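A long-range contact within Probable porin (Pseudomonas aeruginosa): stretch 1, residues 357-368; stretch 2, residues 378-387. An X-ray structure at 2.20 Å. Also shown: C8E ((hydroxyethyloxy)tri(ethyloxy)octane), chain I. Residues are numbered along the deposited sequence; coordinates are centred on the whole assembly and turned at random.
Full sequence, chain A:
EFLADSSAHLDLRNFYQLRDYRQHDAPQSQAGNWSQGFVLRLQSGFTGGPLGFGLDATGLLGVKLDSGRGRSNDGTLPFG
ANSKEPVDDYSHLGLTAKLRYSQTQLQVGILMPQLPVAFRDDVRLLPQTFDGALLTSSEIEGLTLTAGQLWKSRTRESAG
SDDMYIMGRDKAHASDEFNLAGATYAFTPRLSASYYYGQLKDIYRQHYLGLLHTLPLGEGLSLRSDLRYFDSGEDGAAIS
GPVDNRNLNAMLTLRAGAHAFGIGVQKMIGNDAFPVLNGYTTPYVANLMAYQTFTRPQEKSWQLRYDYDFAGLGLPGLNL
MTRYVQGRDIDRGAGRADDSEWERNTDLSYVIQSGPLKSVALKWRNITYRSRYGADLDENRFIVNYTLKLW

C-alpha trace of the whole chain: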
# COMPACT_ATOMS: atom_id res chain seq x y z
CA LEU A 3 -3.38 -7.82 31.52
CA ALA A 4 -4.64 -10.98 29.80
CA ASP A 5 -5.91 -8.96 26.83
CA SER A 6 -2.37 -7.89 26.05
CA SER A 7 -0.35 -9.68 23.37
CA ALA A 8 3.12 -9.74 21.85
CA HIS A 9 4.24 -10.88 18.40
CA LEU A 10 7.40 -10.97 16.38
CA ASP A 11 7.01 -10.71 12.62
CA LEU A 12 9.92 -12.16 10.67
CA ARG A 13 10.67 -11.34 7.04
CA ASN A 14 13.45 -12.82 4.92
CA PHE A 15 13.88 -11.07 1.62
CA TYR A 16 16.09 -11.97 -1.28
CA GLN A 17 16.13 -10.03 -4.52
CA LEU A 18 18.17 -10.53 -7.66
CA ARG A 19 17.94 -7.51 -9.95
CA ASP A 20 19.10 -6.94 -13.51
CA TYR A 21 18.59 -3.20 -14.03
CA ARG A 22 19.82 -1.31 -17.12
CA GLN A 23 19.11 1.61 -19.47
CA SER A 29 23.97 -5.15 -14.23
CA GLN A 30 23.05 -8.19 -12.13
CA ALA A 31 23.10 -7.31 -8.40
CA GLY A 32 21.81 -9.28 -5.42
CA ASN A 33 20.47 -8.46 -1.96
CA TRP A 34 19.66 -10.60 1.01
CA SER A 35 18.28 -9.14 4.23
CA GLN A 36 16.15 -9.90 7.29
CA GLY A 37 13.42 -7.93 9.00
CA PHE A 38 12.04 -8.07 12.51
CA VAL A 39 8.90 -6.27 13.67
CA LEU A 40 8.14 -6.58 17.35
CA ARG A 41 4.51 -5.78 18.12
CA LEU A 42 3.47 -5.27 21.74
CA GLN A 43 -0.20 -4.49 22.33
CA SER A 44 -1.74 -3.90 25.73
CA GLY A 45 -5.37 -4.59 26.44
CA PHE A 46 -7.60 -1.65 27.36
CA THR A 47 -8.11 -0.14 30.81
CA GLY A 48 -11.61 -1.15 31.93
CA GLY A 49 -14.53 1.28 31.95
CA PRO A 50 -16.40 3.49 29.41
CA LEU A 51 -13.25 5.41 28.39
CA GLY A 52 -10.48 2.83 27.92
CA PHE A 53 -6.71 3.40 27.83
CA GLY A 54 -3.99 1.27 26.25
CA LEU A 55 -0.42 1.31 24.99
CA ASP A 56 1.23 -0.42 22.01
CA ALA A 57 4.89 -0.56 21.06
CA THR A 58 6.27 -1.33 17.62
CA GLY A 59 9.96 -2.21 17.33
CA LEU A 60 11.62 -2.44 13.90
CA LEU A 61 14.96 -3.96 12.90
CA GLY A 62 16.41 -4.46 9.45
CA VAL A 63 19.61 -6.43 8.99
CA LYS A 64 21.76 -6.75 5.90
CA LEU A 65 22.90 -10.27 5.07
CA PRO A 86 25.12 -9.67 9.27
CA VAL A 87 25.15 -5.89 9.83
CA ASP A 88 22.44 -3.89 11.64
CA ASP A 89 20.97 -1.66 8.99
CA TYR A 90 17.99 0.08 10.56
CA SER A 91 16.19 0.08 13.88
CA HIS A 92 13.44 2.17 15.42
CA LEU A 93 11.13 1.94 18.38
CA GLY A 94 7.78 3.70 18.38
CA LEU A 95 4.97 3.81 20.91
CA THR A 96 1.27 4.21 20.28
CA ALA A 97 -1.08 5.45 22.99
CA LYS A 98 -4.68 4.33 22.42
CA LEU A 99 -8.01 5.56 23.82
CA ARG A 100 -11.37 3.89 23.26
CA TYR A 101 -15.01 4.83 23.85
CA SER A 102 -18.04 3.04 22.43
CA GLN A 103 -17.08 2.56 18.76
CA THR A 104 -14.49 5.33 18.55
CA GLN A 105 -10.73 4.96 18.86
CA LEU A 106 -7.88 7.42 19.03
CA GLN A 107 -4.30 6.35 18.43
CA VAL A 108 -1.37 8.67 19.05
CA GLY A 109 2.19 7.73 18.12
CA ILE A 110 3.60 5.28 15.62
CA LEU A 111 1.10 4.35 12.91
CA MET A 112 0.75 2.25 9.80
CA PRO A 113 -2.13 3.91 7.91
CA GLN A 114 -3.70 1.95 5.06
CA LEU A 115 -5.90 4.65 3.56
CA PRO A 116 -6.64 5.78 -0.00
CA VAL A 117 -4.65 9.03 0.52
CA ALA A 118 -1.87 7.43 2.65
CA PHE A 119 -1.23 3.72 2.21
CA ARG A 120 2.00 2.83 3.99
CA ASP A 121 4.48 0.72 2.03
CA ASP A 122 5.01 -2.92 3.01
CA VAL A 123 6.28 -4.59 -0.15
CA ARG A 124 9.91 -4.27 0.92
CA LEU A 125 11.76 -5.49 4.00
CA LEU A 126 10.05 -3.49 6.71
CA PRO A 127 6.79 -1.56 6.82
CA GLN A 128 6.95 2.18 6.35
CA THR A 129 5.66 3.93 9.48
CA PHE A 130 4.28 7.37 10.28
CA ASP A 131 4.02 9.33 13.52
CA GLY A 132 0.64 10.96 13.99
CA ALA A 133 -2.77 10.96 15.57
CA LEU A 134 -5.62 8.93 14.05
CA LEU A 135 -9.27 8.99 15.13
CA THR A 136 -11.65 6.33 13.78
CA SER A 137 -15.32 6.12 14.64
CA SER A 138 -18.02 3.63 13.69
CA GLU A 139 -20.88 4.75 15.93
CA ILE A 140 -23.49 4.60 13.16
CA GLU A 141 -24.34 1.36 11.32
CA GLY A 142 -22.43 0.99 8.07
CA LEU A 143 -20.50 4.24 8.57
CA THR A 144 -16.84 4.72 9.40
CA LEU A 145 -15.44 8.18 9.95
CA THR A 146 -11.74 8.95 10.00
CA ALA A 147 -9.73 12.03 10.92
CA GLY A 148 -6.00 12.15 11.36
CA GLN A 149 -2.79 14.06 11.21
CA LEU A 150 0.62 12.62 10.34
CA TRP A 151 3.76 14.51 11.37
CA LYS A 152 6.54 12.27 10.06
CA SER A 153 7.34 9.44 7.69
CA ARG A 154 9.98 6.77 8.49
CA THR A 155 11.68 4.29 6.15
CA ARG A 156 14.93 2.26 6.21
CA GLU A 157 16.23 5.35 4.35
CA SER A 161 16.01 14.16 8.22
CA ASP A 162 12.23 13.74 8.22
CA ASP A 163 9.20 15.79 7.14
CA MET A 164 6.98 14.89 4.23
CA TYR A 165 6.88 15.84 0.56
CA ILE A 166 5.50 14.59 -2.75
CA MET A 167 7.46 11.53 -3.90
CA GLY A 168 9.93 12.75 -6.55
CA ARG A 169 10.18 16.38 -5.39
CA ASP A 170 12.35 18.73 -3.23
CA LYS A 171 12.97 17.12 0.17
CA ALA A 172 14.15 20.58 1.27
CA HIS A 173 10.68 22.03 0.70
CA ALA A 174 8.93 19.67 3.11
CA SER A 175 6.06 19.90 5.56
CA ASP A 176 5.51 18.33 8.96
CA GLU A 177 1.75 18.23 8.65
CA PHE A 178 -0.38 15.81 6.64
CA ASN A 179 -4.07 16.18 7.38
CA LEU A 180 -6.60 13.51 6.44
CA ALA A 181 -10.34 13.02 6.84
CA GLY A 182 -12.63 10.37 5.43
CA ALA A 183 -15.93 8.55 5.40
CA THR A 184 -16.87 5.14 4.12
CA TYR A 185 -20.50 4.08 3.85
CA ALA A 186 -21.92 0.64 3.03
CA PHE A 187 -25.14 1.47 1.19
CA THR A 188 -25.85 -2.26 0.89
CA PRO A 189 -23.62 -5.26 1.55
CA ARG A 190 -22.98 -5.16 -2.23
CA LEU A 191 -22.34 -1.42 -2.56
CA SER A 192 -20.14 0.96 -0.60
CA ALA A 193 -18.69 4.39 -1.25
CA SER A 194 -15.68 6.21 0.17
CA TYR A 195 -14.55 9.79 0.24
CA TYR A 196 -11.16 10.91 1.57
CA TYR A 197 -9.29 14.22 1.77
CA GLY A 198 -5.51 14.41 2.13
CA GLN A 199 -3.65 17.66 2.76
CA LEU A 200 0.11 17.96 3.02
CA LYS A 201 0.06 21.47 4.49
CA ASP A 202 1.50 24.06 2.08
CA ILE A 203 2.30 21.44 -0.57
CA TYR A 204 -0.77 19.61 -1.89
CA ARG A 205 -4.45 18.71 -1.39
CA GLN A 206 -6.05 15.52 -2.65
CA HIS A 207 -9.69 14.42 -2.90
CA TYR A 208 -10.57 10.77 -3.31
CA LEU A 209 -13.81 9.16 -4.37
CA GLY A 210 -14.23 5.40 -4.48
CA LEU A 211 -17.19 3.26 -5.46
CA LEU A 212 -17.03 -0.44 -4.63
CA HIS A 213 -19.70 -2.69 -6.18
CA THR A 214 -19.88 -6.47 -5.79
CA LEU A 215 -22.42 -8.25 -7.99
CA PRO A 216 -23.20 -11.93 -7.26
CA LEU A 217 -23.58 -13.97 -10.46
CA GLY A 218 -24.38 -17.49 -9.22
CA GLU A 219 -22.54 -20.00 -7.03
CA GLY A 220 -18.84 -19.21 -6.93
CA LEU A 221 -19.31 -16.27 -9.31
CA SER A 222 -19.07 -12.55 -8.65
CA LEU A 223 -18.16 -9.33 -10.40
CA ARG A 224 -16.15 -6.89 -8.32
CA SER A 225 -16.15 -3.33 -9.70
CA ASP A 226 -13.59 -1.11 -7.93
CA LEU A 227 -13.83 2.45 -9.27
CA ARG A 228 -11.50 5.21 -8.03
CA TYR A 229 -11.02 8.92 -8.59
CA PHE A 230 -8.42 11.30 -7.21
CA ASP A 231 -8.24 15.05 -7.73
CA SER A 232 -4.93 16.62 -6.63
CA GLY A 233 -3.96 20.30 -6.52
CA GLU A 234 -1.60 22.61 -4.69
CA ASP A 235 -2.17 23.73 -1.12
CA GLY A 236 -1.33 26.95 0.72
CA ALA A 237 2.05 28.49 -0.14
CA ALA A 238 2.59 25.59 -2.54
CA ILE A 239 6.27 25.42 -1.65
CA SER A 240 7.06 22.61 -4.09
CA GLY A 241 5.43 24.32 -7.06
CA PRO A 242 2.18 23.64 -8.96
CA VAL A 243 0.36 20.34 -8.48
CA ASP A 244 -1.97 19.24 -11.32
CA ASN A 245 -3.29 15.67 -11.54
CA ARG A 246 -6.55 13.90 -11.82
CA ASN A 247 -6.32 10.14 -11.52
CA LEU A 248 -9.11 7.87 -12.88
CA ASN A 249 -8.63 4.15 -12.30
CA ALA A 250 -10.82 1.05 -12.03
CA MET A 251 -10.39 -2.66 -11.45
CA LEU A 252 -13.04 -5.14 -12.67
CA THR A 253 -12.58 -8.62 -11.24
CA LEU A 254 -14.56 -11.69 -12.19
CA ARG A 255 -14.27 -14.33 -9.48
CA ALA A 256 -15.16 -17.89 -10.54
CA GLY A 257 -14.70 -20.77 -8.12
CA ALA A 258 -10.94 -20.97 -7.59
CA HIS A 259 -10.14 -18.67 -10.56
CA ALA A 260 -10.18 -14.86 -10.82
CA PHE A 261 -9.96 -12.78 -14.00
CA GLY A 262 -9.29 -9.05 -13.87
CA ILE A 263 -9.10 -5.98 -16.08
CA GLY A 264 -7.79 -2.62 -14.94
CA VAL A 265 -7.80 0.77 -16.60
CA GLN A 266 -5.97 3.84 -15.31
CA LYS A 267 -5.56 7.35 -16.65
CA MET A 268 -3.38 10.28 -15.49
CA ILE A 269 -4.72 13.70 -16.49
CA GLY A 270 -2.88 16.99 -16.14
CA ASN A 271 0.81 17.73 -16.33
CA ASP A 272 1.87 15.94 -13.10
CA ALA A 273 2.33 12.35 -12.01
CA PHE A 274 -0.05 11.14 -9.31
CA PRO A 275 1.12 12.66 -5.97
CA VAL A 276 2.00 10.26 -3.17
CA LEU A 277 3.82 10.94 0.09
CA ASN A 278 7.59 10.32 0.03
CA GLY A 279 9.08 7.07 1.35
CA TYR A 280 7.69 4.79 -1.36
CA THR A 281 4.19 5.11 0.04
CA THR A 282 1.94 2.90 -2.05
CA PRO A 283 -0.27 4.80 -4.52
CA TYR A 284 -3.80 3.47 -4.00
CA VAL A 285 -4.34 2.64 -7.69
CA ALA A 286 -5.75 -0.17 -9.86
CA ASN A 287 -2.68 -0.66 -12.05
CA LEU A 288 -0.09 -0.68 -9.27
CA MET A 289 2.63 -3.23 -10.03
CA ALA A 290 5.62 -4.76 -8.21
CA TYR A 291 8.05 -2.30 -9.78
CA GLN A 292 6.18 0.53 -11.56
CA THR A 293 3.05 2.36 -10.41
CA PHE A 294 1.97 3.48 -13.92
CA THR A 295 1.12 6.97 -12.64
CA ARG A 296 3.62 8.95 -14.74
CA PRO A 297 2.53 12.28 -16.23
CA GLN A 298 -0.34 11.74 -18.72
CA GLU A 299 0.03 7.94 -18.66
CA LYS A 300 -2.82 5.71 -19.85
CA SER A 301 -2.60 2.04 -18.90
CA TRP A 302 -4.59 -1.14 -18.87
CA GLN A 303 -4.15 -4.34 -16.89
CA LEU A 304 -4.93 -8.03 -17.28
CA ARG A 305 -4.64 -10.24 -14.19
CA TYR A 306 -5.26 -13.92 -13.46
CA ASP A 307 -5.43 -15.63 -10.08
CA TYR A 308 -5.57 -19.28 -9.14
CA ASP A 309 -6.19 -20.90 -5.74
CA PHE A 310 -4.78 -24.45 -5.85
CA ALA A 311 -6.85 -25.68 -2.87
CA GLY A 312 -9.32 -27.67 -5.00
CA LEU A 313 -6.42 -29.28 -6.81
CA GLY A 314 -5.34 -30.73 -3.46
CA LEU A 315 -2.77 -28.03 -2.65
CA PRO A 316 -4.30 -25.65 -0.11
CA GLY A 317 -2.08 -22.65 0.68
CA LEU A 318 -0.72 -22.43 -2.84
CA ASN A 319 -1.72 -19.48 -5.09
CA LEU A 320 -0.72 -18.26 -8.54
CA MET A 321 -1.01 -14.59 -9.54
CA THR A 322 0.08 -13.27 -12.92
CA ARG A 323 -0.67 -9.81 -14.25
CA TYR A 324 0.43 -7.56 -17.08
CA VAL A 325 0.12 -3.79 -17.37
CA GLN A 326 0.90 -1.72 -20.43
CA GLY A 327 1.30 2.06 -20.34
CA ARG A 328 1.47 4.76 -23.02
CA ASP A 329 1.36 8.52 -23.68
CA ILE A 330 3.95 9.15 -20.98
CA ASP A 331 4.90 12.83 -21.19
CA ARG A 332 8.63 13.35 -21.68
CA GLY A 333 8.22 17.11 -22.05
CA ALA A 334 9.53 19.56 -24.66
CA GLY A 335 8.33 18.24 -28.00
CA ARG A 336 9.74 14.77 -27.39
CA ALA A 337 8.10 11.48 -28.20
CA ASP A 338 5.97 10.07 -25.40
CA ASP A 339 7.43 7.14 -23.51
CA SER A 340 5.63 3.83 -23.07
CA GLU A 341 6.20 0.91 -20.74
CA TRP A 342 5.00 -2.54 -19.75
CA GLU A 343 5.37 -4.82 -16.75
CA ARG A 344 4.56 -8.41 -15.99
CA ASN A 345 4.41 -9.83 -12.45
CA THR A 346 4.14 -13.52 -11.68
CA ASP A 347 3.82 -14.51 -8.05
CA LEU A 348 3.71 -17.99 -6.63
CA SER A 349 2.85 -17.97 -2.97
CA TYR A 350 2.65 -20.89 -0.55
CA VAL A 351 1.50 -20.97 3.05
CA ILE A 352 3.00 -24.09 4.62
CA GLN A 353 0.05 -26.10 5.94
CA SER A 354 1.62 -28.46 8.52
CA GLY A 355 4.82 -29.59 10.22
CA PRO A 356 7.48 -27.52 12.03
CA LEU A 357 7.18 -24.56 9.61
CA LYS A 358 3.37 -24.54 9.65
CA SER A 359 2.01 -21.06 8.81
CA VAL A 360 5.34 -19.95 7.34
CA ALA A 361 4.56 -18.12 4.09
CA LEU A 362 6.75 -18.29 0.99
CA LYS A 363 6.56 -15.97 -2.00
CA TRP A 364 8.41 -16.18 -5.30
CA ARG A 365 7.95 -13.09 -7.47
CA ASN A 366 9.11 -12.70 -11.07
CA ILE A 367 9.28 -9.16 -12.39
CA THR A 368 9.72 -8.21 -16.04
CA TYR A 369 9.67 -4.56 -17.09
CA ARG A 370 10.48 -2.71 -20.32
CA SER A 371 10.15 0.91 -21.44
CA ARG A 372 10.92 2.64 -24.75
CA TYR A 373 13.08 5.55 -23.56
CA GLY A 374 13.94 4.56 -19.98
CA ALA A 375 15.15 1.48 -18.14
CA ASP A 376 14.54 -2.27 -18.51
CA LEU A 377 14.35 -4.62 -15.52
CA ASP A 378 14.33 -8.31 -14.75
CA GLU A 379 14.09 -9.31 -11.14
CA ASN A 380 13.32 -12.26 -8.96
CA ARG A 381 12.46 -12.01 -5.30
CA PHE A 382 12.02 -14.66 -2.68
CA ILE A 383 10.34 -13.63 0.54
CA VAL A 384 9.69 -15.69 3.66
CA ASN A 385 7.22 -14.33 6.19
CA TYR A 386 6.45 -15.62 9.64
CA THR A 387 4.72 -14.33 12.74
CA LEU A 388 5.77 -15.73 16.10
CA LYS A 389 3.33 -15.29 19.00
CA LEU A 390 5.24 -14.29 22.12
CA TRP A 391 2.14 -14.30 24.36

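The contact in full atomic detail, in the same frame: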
# COMPACT_ATOMS: atom_id res chain seq x y z
N LEU A 357 7.24 -25.90 10.19
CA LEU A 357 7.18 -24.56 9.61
C LEU A 357 5.75 -24.17 9.24
O LEU A 357 5.53 -23.28 8.41
CB LEU A 357 8.10 -24.48 8.39
CG LEU A 357 9.58 -24.73 8.73
CD1 LEU A 357 10.48 -24.64 7.50
CD2 LEU A 357 10.04 -23.76 9.83
N LYS A 358 4.79 -24.86 9.85
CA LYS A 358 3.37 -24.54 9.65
C LYS A 358 3.10 -23.05 9.82
O LYS A 358 3.52 -22.44 10.82
CB LYS A 358 2.50 -25.35 10.62
CG LYS A 358 1.02 -24.99 10.62
CD LYS A 358 0.21 -26.01 11.43
CE LYS A 358 -1.29 -25.88 11.19
NZ LYS A 358 -1.87 -24.76 11.99
N SER A 359 2.39 -22.48 8.85
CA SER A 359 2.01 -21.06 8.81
C SER A 359 3.11 -20.15 8.28
O SER A 359 2.88 -18.96 8.10
CB SER A 359 1.48 -20.54 10.15
OG SER A 359 2.56 -20.06 10.97
N VAL A 360 4.31 -20.70 8.06
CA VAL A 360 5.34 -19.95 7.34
C VAL A 360 4.89 -19.71 5.90
O VAL A 360 4.46 -20.64 5.22
CB VAL A 360 6.69 -20.68 7.32
CG1 VAL A 360 7.65 -20.02 6.33
CG2 VAL A 360 7.30 -20.72 8.71
N ALA A 361 4.98 -18.47 5.43
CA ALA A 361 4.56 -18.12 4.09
C ALA A 361 5.75 -17.88 3.17
O ALA A 361 6.68 -17.16 3.52
CB ALA A 361 3.66 -16.87 4.12
N LEU A 362 5.70 -18.48 1.98
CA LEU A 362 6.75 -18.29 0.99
C LEU A 362 6.18 -17.53 -0.19
O LEU A 362 5.03 -17.77 -0.58
CB LEU A 362 7.32 -19.64 0.51
CG LEU A 362 7.59 -20.72 1.57
CD1 LEU A 362 8.03 -22.05 0.95
CD2 LEU A 362 8.61 -20.22 2.58
N LYS A 363 6.97 -16.64 -0.77
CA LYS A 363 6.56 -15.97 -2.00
C LYS A 363 7.70 -15.87 -3.00
O LYS A 363 8.76 -15.33 -2.70
CB LYS A 363 5.98 -14.58 -1.72
CG LYS A 363 5.38 -13.91 -2.97
CD LYS A 363 4.99 -12.45 -2.73
CE LYS A 363 3.70 -12.32 -1.96
NZ LYS A 363 2.53 -12.80 -2.76
N TRP A 364 7.49 -16.42 -4.19
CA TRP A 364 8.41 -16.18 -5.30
C TRP A 364 7.76 -15.21 -6.26
O TRP A 364 6.64 -15.44 -6.71
CB TRP A 364 8.75 -17.48 -6.04
CG TRP A 364 9.47 -17.23 -7.34
CD1 TRP A 364 10.74 -16.76 -7.50
CD2 TRP A 364 8.94 -17.42 -8.68
NE1 TRP A 364 11.04 -16.65 -8.85
CE2 TRP A 364 9.96 -17.05 -9.58
CE3 TRP A 364 7.71 -17.87 -9.18
CZ2 TRP A 364 9.79 -17.11 -10.97
CZ3 TRP A 364 7.54 -17.93 -10.56
CH2 TRP A 364 8.57 -17.55 -11.44
N ARG A 365 8.46 -14.12 -6.57
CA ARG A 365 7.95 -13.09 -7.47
C ARG A 365 8.90 -12.92 -8.65
O ARG A 365 10.09 -12.69 -8.46
CB ARG A 365 7.84 -11.74 -6.77
CG ARG A 365 7.28 -11.76 -5.36
CD ARG A 365 6.81 -10.36 -4.93
NE ARG A 365 5.68 -9.90 -5.74
CZ ARG A 365 5.09 -8.72 -5.60
NH1 ARG A 365 5.53 -7.85 -4.70
NH2 ARG A 365 4.07 -8.40 -6.38
N ASN A 366 8.35 -13.00 -9.86
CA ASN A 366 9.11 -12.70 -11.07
C ASN A 366 8.65 -11.38 -11.65
O ASN A 366 7.45 -11.17 -11.87
CB ASN A 366 8.98 -13.83 -12.10
CG ASN A 366 9.86 -13.61 -13.33
OD1 ASN A 366 10.80 -12.81 -13.32
ND2 ASN A 366 9.56 -14.34 -14.41
N ILE A 367 9.60 -10.49 -11.89
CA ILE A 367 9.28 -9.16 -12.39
C ILE A 367 9.95 -8.89 -13.74
O ILE A 367 11.17 -8.96 -13.86
CB ILE A 367 9.69 -8.08 -11.39
CG1 ILE A 367 8.95 -8.30 -10.07
CG2 ILE A 367 9.39 -6.70 -11.92
CD1 ILE A 367 9.31 -7.30 -9.02
N THR A 368 9.16 -8.59 -14.75
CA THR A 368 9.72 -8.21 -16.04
C THR A 368 9.15 -6.86 -16.45
O THR A 368 7.93 -6.66 -16.43
CB THR A 368 9.43 -9.27 -17.14
OG1 THR A 368 9.84 -10.56 -16.68
CG2 THR A 368 10.21 -8.94 -18.41
N ASP A 378 14.73 -6.95 -15.07
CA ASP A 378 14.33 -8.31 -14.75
C ASP A 378 14.74 -8.52 -13.32
O ASP A 378 15.81 -8.08 -12.91
CB ASP A 378 15.02 -9.32 -15.64
CG ASP A 378 14.59 -9.21 -17.07
OD1 ASP A 378 13.55 -9.80 -17.42
OD2 ASP A 378 15.27 -8.53 -17.85
N GLU A 379 13.87 -9.17 -12.56
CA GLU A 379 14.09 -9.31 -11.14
C GLU A 379 13.33 -10.50 -10.61
O GLU A 379 12.19 -10.78 -11.02
CB GLU A 379 13.68 -8.03 -10.40
CG GLU A 379 13.63 -8.21 -8.89
CD GLU A 379 13.53 -6.90 -8.13
OE1 GLU A 379 13.66 -5.83 -8.76
OE2 GLU A 379 13.32 -6.96 -6.90
N ASN A 380 13.98 -11.21 -9.70
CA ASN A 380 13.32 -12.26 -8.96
C ASN A 380 13.46 -11.96 -7.48
O ASN A 380 14.51 -11.52 -7.03
CB ASN A 380 13.91 -13.62 -9.33
CG ASN A 380 13.58 -14.01 -10.76
OD1 ASN A 380 12.57 -14.66 -11.02
ND2 ASN A 380 14.42 -13.59 -11.70
N ARG A 381 12.39 -12.17 -6.74
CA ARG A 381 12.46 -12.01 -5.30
C ARG A 381 12.00 -13.30 -4.66
O ARG A 381 11.17 -14.01 -5.22
CB ARG A 381 11.54 -10.89 -4.82
CG ARG A 381 11.75 -9.58 -5.52
CD ARG A 381 10.87 -8.50 -4.90
NE ARG A 381 11.03 -7.25 -5.63
CZ ARG A 381 10.20 -6.22 -5.55
NH1 ARG A 381 9.13 -6.29 -4.76
NH2 ARG A 381 10.43 -5.13 -6.27
N PHE A 382 12.55 -13.59 -3.49
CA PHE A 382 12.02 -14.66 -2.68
C PHE A 382 11.89 -14.14 -1.27
O PHE A 382 12.87 -13.66 -0.67
CB PHE A 382 12.90 -15.92 -2.74
CG PHE A 382 12.29 -17.10 -2.06
CD1 PHE A 382 11.27 -17.81 -2.67
CD2 PHE A 382 12.72 -17.49 -0.80
CE1 PHE A 382 10.70 -18.90 -2.04
CE2 PHE A 382 12.16 -18.59 -0.17
CZ PHE A 382 11.14 -19.29 -0.78
N ILE A 383 10.67 -14.21 -0.75
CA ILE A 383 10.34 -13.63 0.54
C ILE A 383 9.74 -14.70 1.43
O ILE A 383 8.85 -15.43 1.00
CB ILE A 383 9.32 -12.48 0.39
CG1 ILE A 383 9.86 -11.40 -0.54
CG2 ILE A 383 8.95 -11.90 1.74
CD1 ILE A 383 9.21 -11.40 -1.90
N VAL A 384 10.25 -14.79 2.66
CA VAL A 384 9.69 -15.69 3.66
C VAL A 384 9.14 -14.87 4.82
O VAL A 384 9.86 -14.10 5.45
CB VAL A 384 10.74 -16.69 4.18
CG1 VAL A 384 10.14 -17.60 5.27
CG2 VAL A 384 11.28 -17.53 3.03
N ASN A 385 7.85 -15.04 5.09
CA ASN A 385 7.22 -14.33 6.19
C ASN A 385 6.81 -15.28 7.29
O ASN A 385 6.34 -16.39 7.02
CB ASN A 385 5.97 -13.58 5.70
CG ASN A 385 6.30 -12.30 4.98
OD1 ASN A 385 6.74 -11.33 5.60
ND2 ASN A 385 6.09 -12.27 3.68
N TYR A 386 6.97 -14.85 8.54
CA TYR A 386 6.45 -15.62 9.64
C TYR A 386 6.17 -14.76 10.85
O TYR A 386 6.96 -13.88 11.20
CB TYR A 386 7.40 -16.76 10.02
CG TYR A 386 6.89 -17.55 11.20
CD1 TYR A 386 5.78 -18.37 11.07
CD2 TYR A 386 7.51 -17.45 12.43
CE1 TYR A 386 5.30 -19.09 12.15
CE2 TYR A 386 7.04 -18.16 13.52
CZ TYR A 386 5.93 -18.98 13.37
OH TYR A 386 5.45 -19.68 14.45
N THR A 387 5.05 -15.03 11.51
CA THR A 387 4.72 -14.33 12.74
C THR A 387 4.75 -15.28 13.93
O THR A 387 4.00 -16.25 14.00
CB THR A 387 3.36 -13.64 12.63
OG1 THR A 387 3.45 -12.57 11.66
CG2 THR A 387 2.92 -13.08 13.99
O9 C8E I . 10.34 -19.98 11.87
C10 C8E I . 9.61 -20.30 13.04
C11 C8E I . 8.87 -21.62 12.87
O12 C8E I . 8.09 -21.87 14.03
C13 C8E I . 6.73 -22.11 13.71
C14 C8E I . 6.20 -23.34 14.43
O15 C8E I . 5.24 -23.98 13.62
O HOH W 1 3.10 -16.58 10.13
O HOH W 2 7.74 -7.60 -2.70
O HOH W 3 12.51 -11.64 -15.55

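Arg381, Ile367 and Arg365 are the residues most covered in this contact between two antiparallel strands, 361-368 and 378-387. All three side chains lie on the same face of the sheet, together with Ala361, Lys363, Glu379, Ile383 and Asn385.

Arg365 and Arg381 form a hydrogen-bonded pair. Arg365 N donates to Arg381 O at 3.0 Å, and Arg381 N donates to Arg365 O at 2.9 Å. Their guanidinium groups also come together, with Arg365 NH1 3.9 Å from Arg381 NH1. These are like charges close together. Water 2 bridges them and accepts from both, 3.0 Å from Arg365 NH1 and 2.8 Å from Arg381 NH1. Within its own strand, Arg381 forms a salt bridge, Arg381 NE to Glu379 OE2 at 2.6 Å, which offsets its charge. Arg365 NE and NH2 are hydrogen-bonded elsewhere in the structure.

Ile367 packs against the Arg381 guanidinium. Its CD1 sits over one face of that group, 3.7 Å from Arg381 NH2, while Arg381 NE and NH1 bond to Glu379 OE2 and water 2. The Ile367 backbone pairs with Glu379: Ile367 N donates to Glu379 O at 2.7 Å, and Glu379 N donates to Ile367 O at 3.0 Å. Further along this face, Arg365 CG lies 4.0 Å from Ile383 CD1, so the aliphatic part of the arginine adds an apolar contact.

The opposite face carries Leu362, Trp364, Phe382 and Val384. Leu362 CB meets Phe382 CZ at 4.0 Å, and Leu362 CD2 meets Val384 CG2 at 3.8 Å. Trp364 NE1 makes a weak hydrogen bond to Asn380 OD1, at 3.3 Å; the acceptor lies near the plane of the indole ring, but the angle at the hydrogen is only 134°.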